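Heat-inducible transcription repressor HrcA (Thermotoga maritima, PDB 1STZ) probably acts as a DNA-binding repressor of the class I heat-shock operons grpE-dnaK-dnaJ and groELS, preventing their heat-shock induction. Local coordinates at residues K35-S39 / Q40-E44; G124-L127 / A128-E132; E180-W184 / E185-R189. All coordinates share one frame; numbering follows the deposited sequence.

Contact 1: residues K35-S39 / Q40-E44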
loop_
_atom_site.group_PDB
_atom_site.type_symbol
_atom_site.label_atom_id
_atom_site.label_comp_id
_atom_site.label_asym_id
_atom_site.label_seq_id
_atom_site.Cartn_x
_atom_site.Cartn_y
_atom_site.Cartn_z
ATOM N N LYS A 35 -19.031 25.363 -6.224
ATOM C CA LYS A 35 -19.603 26.681 -6.452
ATOM C C LYS A 35 -20.818 26.555 -7.371
ATOM O O LYS A 35 -20.919 25.604 -8.147
ATOM C CB LYS A 35 -18.553 27.616 -7.060
ATOM C CG LYS A 35 -17.458 28.033 -6.076
ATOM C CD LYS A 35 -16.829 29.388 -6.430
ATOM C CE LYS A 35 -17.732 30.570 -6.067
ATOM N NZ LYS A 35 -16.957 31.850 -5.956
ATOM N N PRO A 36 -21.748 27.500 -7.294
ATOM C CA PRO A 36 -22.899 27.487 -8.201
ATOM C C PRO A 36 -22.452 27.399 -9.666
ATOM O O PRO A 36 -21.495 28.064 -10.030
ATOM C CB PRO A 36 -23.600 28.812 -7.897
ATOM C CG PRO A 36 -23.169 29.173 -6.521
ATOM C CD PRO A 36 -21.789 28.640 -6.361
ATOM N N VAL A 37 -23.120 26.569 -10.463
ATOM C CA VAL A 37 -22.731 26.298 -11.842
ATOM C C VAL A 37 -23.659 26.999 -12.832
ATOM O O VAL A 37 -24.860 26.716 -12.882
ATOM C CB VAL A 37 -22.740 24.786 -12.139
ATOM C CG1 VAL A 37 -22.284 24.515 -13.563
ATOM C CG2 VAL A 37 -21.866 24.018 -11.129
ATOM N N SER A 38 -23.090 27.901 -13.626
ATOM C CA SER A 38 -23.857 28.662 -14.605
ATOM C C SER A 38 -23.997 27.922 -15.934
ATOM O O SER A 38 -23.334 26.917 -16.165
ATOM C CB SER A 38 -23.191 30.006 -14.846
ATOM O OG SER A 38 -21.942 29.832 -15.496
ATOM N N SER A 39 -24.869 28.434 -16.800
ATOM C CA SER A 39 -25.027 27.914 -18.157
ATOM C C SER A 39 -23.695 27.951 -18.920
ATOM O O SER A 39 -23.309 26.977 -19.579
ATOM C CB SER A 39 -26.068 28.744 -18.915
ATOM O OG SER A 39 -25.665 30.107 -19.010
ATOM N N GLN A 40 -22.996 29.081 -18.809
ATOM C CA GLN A 40 -21.703 29.264 -19.459
ATOM C C GLN A 40 -20.672 28.252 -18.968
ATOM O O GLN A 40 -19.805 27.840 -19.737
ATOM C CB GLN A 40 -21.163 30.689 -19.246
ATOM C CG GLN A 40 -22.151 31.832 -19.532
ATOM C CD GLN A 40 -23.065 31.576 -20.729
ATOM O OE1 GLN A 40 -24.101 30.917 -20.600
ATOM N NE2 GLN A 40 -22.690 32.105 -21.887
ATOM N N ARG A 41 -20.759 27.859 -17.696
ATOM C CA ARG A 41 -19.838 26.866 -17.144
ATOM C C ARG A 41 -20.072 25.503 -17.776
ATOM O O ARG A 41 -19.111 24.840 -18.155
ATOM C CB ARG A 41 -19.960 26.738 -15.615
ATOM C CG ARG A 41 -19.173 27.783 -14.804
ATOM C CD ARG A 41 -17.649 27.564 -14.676
ATOM N NE ARG A 41 -17.204 26.190 -14.947
ATOM C CZ ARG A 41 -16.011 25.864 -15.456
ATOM N NH1 ARG A 41 -15.106 26.795 -15.750
ATOM N NH2 ARG A 41 -15.715 24.591 -15.677
ATOM N N VAL A 42 -21.333 25.080 -17.895
ATOM C CA VAL A 42 -21.611 23.713 -18.363
ATOM C C VAL A 42 -21.169 23.526 -19.818
ATOM O O VAL A 42 -20.773 22.434 -20.206
ATOM C CB VAL A 42 -23.099 23.223 -18.143
ATOM C CG1 VAL A 42 -23.780 23.947 -16.999
ATOM C CG2 VAL A 42 -23.932 23.310 -19.410
ATOM N N LEU A 43 -21.225 24.595 -20.604
ATOM C CA LEU A 43 -20.775 24.540 -21.988
ATOM C C LEU A 43 -19.260 24.377 -22.074
ATOM O O LEU A 43 -18.763 23.657 -22.936
ATOM C CB LEU A 43 -21.199 25.804 -22.736
ATOM C CG LEU A 43 -22.691 25.949 -23.029
ATOM C CD1 LEU A 43 -22.931 27.158 -23.919
ATOM C CD2 LEU A 43 -23.252 24.677 -23.665
ATOM N N GLU A 44 -18.539 25.055 -21.184
ATOM C CA GLU A 44 -17.076 25.014 -21.162
ATOM C C GLU A 44 -16.544 23.654 -20.718
ATOM O O GLU A 44 -15.527 23.188 -21.233
ATOM C CB GLU A 44 -16.515 26.112 -20.246
ATOM C CG GLU A 44 -16.198 27.414 -20.971
ATOM C CD GLU A 44 -16.319 28.650 -20.088
ATOM O OE1 GLU A 44 -16.487 29.760 -20.652
ATOM O OE2 GLU A 44 -16.242 28.518 -18.841
#
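S38 meets R41 and V42 at the start of helix 39-45, where it is the N-cap residue. Two acceptors of S38 serve the first turn. The hydroxyl OG takes the backbone N-H of R41, with S38 OG 3.2 Å from R41 N and an angle of 145° at the hydrogen. A first torsion of 67° puts OG between the backbone N and the carbonyl carbon, turned back over the helix start. The carbonyl does the regular helical work: S38 O accepts from V42 N at 3.2 Å, and more weakly from R41 N, which is thus shared between two oxygens of one residue. One residue further on, L43 N gives a weak bond to S39 O.

The apolar part brackets this cap. V37, just before S38, lays its CG1 across V42 CG1 at 3.8 Å, the two side chains meeting at about a right angle; this is a hydrophobic staple. The same V37 CG1 also rests on R41 CB at 3.8 Å. V42 packs between I26 of helix 17-33 and I55 of helix 52-64, and V37 touches E29 of helix 17-33.

The charged contacts are long: R41 NH1 and E44 OE2 are 3.7 Å apart, the oxygen well out of the guanidinium plane, and R41 pairs weakly with E29.

Cap and staple together fix where the helix begins: S38 OG gives the first-turn amide of R41 an acceptor, while S38 O starts the regular helical bonding at V42 N, consistent with a winged-helix DNA-binding domain.

Contact 2: residues G124-L127 / A128-E132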
loop_
_atom_site.group_PDB
_atom_site.type_symbol
_atom_site.label_atom_id
_atom_site.label_comp_id
_atom_site.label_asym_id
_atom_site.label_seq_id
_atom_site.Cartn_x
_atom_site.Cartn_y
_atom_site.Cartn_z
ATOM N N GLY A 124 -11.578 -0.077 8.178
ATOM C CA GLY A 124 -12.194 1.201 8.511
ATOM C C GLY A 124 -11.289 2.354 8.134
ATOM O O GLY A 124 -11.720 3.366 7.544
ATOM N N ASN A 125 -10.003 2.165 8.395
ATOM C CA ASN A 125 -9.029 3.180 8.109
ATOM C C ASN A 125 -8.749 3.381 6.619
ATOM O O ASN A 125 -8.562 4.526 6.186
ATOM C CB ASN A 125 -7.770 2.942 8.925
ATOM C CG ASN A 125 -7.961 3.363 10.400
ATOM O OD1 ASN A 125 -7.980 4.550 10.715
ATOM N ND2 ASN A 125 -8.173 2.389 11.283
ATOM N N LEU A 126 -8.738 2.303 5.832
ATOM C CA LEU A 126 -8.530 2.447 4.395
ATOM C C LEU A 126 -9.769 3.108 3.748
ATOM O O LEU A 126 -9.646 3.972 2.885
ATOM C CB LEU A 126 -8.256 1.103 3.735
ATOM C CG LEU A 126 -7.957 1.186 2.233
ATOM C CD1 LEU A 126 -6.676 1.959 1.959
ATOM C CD2 LEU A 126 -7.829 -0.201 1.613
ATOM N N LEU A 127 -10.945 2.670 4.179
ATOM C CA LEU A 127 -12.205 3.208 3.715
ATOM C C LEU A 127 -12.305 4.722 4.011
ATOM O O LEU A 127 -12.661 5.495 3.138
ATOM C CB LEU A 127 -13.374 2.466 4.380
ATOM C CG LEU A 127 -14.721 2.233 3.688
ATOM C CD1 LEU A 127 -15.860 2.065 4.698
ATOM C CD2 LEU A 127 -15.098 3.213 2.661
ATOM N N ALA A 128 -12.020 5.116 5.248
ATOM C CA ALA A 128 -12.034 6.524 5.664
ATOM C C ALA A 128 -11.041 7.352 4.867
ATOM O O ALA A 128 -11.359 8.445 4.391
ATOM C CB ALA A 128 -11.701 6.648 7.158
ATOM N N ARG A 129 -9.830 6.837 4.728
ATOM C CA ARG A 129 -8.786 7.549 3.999
ATOM C C ARG A 129 -9.113 7.798 2.528
ATOM O O ARG A 129 -8.943 8.911 2.041
ATOM C CB ARG A 129 -7.477 6.799 4.094
ATOM C CG ARG A 129 -6.342 7.508 3.415
ATOM C CD ARG A 129 -4.992 7.075 3.905
ATOM N NE ARG A 129 -4.829 5.624 3.852
ATOM C CZ ARG A 129 -3.655 4.993 3.900
ATOM N NH1 ARG A 129 -2.514 5.681 3.988
ATOM N NH2 ARG A 129 -3.617 3.661 3.858
ATOM N N LEU A 130 -9.607 6.782 1.840
ATOM C CA LEU A 130 -9.837 6.851 0.399
ATOM C C LEU A 130 -11.080 7.660 0.013
ATOM O O LEU A 130 -11.192 8.104 -1.111
ATOM C CB LEU A 130 -9.970 5.444 -0.179
ATOM C CG LEU A 130 -8.772 4.518 -0.056
ATOM C CD1 LEU A 130 -9.017 3.253 -0.858
ATOM C CD2 LEU A 130 -7.479 5.214 -0.487
ATOM N N THR A 131 -12.021 7.815 0.933
ATOM C CA THR A 131 -13.243 8.565 0.676
ATOM C C THR A 131 -13.318 9.905 1.412
ATOM O O THR A 131 -14.314 10.607 1.287
ATOM C CB THR A 131 -14.455 7.754 1.097
ATOM O OG1 THR A 131 -14.397 7.521 2.511
ATOM C CG2 THR A 131 -14.455 6.390 0.438
ATOM N N GLU A 132 -12.302 10.231 2.200
ATOM C CA GLU A 132 -12.326 11.395 3.076
ATOM C C GLU A 132 -13.613 11.440 3.885
ATOM O O GLU A 132 -14.265 12.490 3.980
ATOM C CB GLU A 132 -12.157 12.689 2.260
ATOM C CG GLU A 132 -10.865 12.760 1.446
ATOM C CD GLU A 132 -10.923 13.829 0.355
ATOM O OE1 GLU A 132 -12.029 14.096 -0.188
ATOM O OE2 GLU A 132 -9.858 14.397 0.016
#
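L126 packs against L130 one turn along helix 116-131, and the pair makes the apolar ridge of this contact. L126 reaches forward because its CG stands opposite the backbone N (chi1 -177°), which lays CG 3.9 Å from L130 CD1; the two side chains cross at a slant. L126 CD1 also lies 4.0 Å from R129 NH2. In the backbone of the same turn, L130 N donates to L126 O at 3.0 Å.

L127 carries the polar feature. Its carbonyl oxygen accepts twice from T131, from the hydroxyl OG1 at 2.7 Å and from the backbone N at 3.3 Å, the two donors approaching from opposite faces of the carbonyl plane. Bonding back to the carbonyl four residues earlier is a familiar way for a threonine in a buried helix to satisfy its hydroxyl. The threonine's methyl, CG2, meanwhile lies 3.9 Å from L127 CD2. A valine in place of T131 would probably leave L127 O with the longer amide bond alone, near the point where the chain gives up helical geometry at E132.

A128 closes the turn behind, its N bonded to G124 O at 2.9 Å.

Around the helix, L127 and T131 face helix 314-334 and strand 299-309, L127 and A128 touch V135 of strand 134-138, and L130 meets helix 103-106. On the L126, R129 and L130 side sits L182 of the second subunit.

Contact 3: residues E180-W184 / E185-R189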
loop_
_atom_site.group_PDB
_atom_site.type_symbol
_atom_site.label_atom_id
_atom_site.label_comp_id
_atom_site.label_asym_id
_atom_site.label_seq_id
_atom_site.Cartn_x
_atom_site.Cartn_y
_atom_site.Cartn_z
ATOM N N GLU A 180 6.939 -13.678 39.112
ATOM C CA GLU A 180 6.967 -14.951 39.856
ATOM C C GLU A 180 6.201 -16.062 39.120
ATOM O O GLU A 180 5.032 -15.897 38.769
ATOM C CB GLU A 180 6.402 -14.774 41.273
ATOM C CG GLU A 180 7.297 -13.991 42.233
ATOM C CD GLU A 180 8.465 -14.802 42.772
ATOM O OE1 GLU A 180 8.456 -15.145 43.976
ATOM O OE2 GLU A 180 9.406 -15.091 42.001
ATOM N N ARG A 181 6.873 -17.192 38.906
ATOM C CA ARG A 181 6.318 -18.321 38.153
ATOM C C ARG A 181 5.203 -19.060 38.907
ATOM O O ARG A 181 5.412 -19.553 40.021
ATOM C CB ARG A 181 7.434 -19.325 37.797
ATOM C CG ARG A 181 7.087 -20.252 36.628
ATOM C CD ARG A 181 8.116 -21.372 36.354
ATOM N NE ARG A 181 9.225 -20.958 35.479
ATOM C CZ ARG A 181 9.117 -20.642 34.180
ATOM N NH1 ARG A 181 7.941 -20.678 33.545
ATOM N NH2 ARG A 181 10.205 -20.274 33.506
ATOM N N LEU A 182 4.022 -19.122 38.291
ATOM C CA LEU A 182 2.957 -20.040 38.698
ATOM C C LEU A 182 2.926 -21.183 37.683
ATOM O O LEU A 182 3.624 -21.126 36.669
ATOM C CB LEU A 182 1.606 -19.326 38.746
ATOM C CG LEU A 182 1.567 -17.975 39.467
ATOM C CD1 LEU A 182 0.210 -17.297 39.266
ATOM C CD2 LEU A 182 1.879 -18.124 40.947
ATOM N N ASN A 183 2.141 -22.223 37.956
ATOM C CA ASN A 183 2.030 -23.357 37.039
ATOM C C ASN A 183 1.047 -23.002 35.927
ATOM O O ASN A 183 -0.170 -23.020 36.125
ATOM C CB ASN A 183 1.603 -24.629 37.778
ATOM C CG ASN A 183 1.886 -25.893 36.974
ATOM O OD1 ASN A 183 1.529 -25.991 35.792
ATOM N ND2 ASN A 183 2.525 -26.863 37.608
ATOM N N TRP A 184 1.588 -22.646 34.763
ATOM C CA TRP A 184 0.789 -22.045 33.705
ATOM C C TRP A 184 -0.050 -23.075 32.956
ATOM O O TRP A 184 -1.165 -22.784 32.551
ATOM C CB TRP A 184 1.684 -21.237 32.748
ATOM C CG TRP A 184 2.443 -20.153 33.459
ATOM C CD1 TRP A 184 3.796 -20.045 33.587
ATOM C CD2 TRP A 184 1.885 -19.043 34.174
ATOM N NE1 TRP A 184 4.117 -18.938 34.337
ATOM C CE2 TRP A 184 2.960 -18.299 34.702
ATOM C CE3 TRP A 184 0.580 -18.597 34.421
ATOM C CZ2 TRP A 184 2.775 -17.148 35.461
ATOM C CZ3 TRP A 184 0.395 -17.441 35.164
ATOM C CH2 TRP A 184 1.488 -16.732 35.675
ATOM N N GLU A 185 0.479 -24.281 32.783
ATOM C CA GLU A 185 -0.270 -25.353 32.115
ATOM C C GLU A 185 -1.571 -25.704 32.860
ATOM O O GLU A 185 -2.605 -25.962 32.241
ATOM C CB GLU A 185 0.594 -26.614 31.977
ATOM C CG GLU A 185 0.199 -27.471 30.782
ATOM C CD GLU A 185 1.137 -28.636 30.546
ATOM O OE1 GLU A 185 1.634 -29.221 31.527
ATOM O OE2 GLU A 185 1.378 -28.956 29.364
ATOM N N GLU A 186 -1.496 -25.710 34.189
ATOM C CA GLU A 186 -2.639 -26.030 35.034
ATOM C C GLU A 186 -3.621 -24.868 35.071
ATOM O O GLU A 186 -4.831 -25.080 35.053
ATOM C CB GLU A 186 -2.192 -26.377 36.457
ATOM C CG GLU A 186 -1.510 -27.734 36.575
ATOM C CD GLU A 186 -1.174 -28.118 38.009
ATOM O OE1 GLU A 186 -0.468 -29.137 38.203
ATOM O OE2 GLU A 186 -1.606 -27.407 38.941
ATOM N N ILE A 187 -3.104 -23.643 35.128
ATOM C CA ILE A 187 -3.971 -22.468 35.122
ATOM C C ILE A 187 -4.730 -22.363 33.800
ATOM O O ILE A 187 -5.869 -21.928 33.770
ATOM C CB ILE A 187 -3.176 -21.182 35.465
ATOM C CG1 ILE A 187 -2.830 -21.190 36.960
ATOM C CG2 ILE A 187 -3.987 -19.931 35.155
ATOM C CD1 ILE A 187 -1.864 -20.117 37.385
ATOM N N GLU A 188 -4.107 -22.805 32.715
ATOM C CA GLU A 188 -4.741 -22.780 31.405
ATOM C C GLU A 188 -5.859 -23.799 31.375
ATOM O O GLU A 188 -6.895 -23.569 30.766
ATOM C CB GLU A 188 -3.721 -23.107 30.320
ATOM C CG GLU A 188 -4.241 -23.052 28.893
ATOM C CD GLU A 188 -3.132 -23.360 27.899
ATOM O OE1 GLU A 188 -2.491 -24.414 28.045
ATOM O OE2 GLU A 188 -2.876 -22.543 26.991
ATOM N N ARG A 189 -5.632 -24.943 32.020
ATOM C CA ARG A 189 -6.674 -25.943 32.132
ATOM C C ARG A 189 -7.863 -25.354 32.864
ATOM O O ARG A 189 -8.982 -25.440 32.380
ATOM C CB ARG A 189 -6.182 -27.194 32.843
ATOM C CG ARG A 189 -5.354 -28.095 31.965
ATOM C CD ARG A 189 -4.644 -29.158 32.757
ATOM N NE ARG A 189 -3.699 -29.909 31.946
ATOM C CZ ARG A 189 -2.564 -30.427 32.395
ATOM N NH1 ARG A 189 -2.203 -30.307 33.671
ATOM N NH2 ARG A 189 -1.780 -31.086 31.560
#
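Two torsion settings bring N183 onto E186: N183 swings its amide carbon trans to its own N (chi1 -162°), and chi2 of -50° then turns OD1 over the helix start. There OD1 accepts from E186 N, 3.4 Å away, a weak N-cap bond. The extended E186 chain lays its carboxylate over the N183 amide, the two planes 18° apart and stacked, with N183 ND2 3.8 Å from E186 OE1.

The apolar part of the cap belongs to I187. Its extended chain carries CD1 to L182 CB at 3.8 Å, a hydrophobic staple between the residue before the cap and the fourth helical residue. The same CD1 comes within 4.1 Å of W184 CE3, with the isoleucine alongside the indole and pointing the same way. L182 O sits 3.2 Å above one face of that ring, toward its rim, and F216 meets it from elsewhere in the chain.

Regular helix bonding follows: I187 N to N183 O at 3.2 Å, and E188 N to W184 O at 2.9 Å. E188 OE2 accepts from L152 N, which ties the helix to strand 149-154, whose L152 and P154 also touch I187 and W184.

Helix 184-195 thus starts with a loosely held polar cap outside and a tryptophan turned inward. E185 and E186 place two acidic side chains in the first turn, and their negative charges probably interact favourably with the positive end of the helix dipole; the long, out-of-plane approach of R189 to E185 would add only a diffuse attraction.

Overall arrangement
All three contacts are local, but they stand at different depths and in different helices. Contact 2 is the buried one, its centre about 8 Å from the centre of the chain; contact 1 is partly buried and contact 3 lies at the surface, on opposite sides of that centre with their own centres about 74 Å apart. Contacts 1 and 3 share one design, an N-cap flanked by a hydrophobic staple, with serine in contact 1 and asparagine, more weakly bonded, in contact 3. Contact 2 instead shows a helix nearing its end, leucine-rich and touching another subunit. Contacts 2 and 3 both belong to the C-terminal family region.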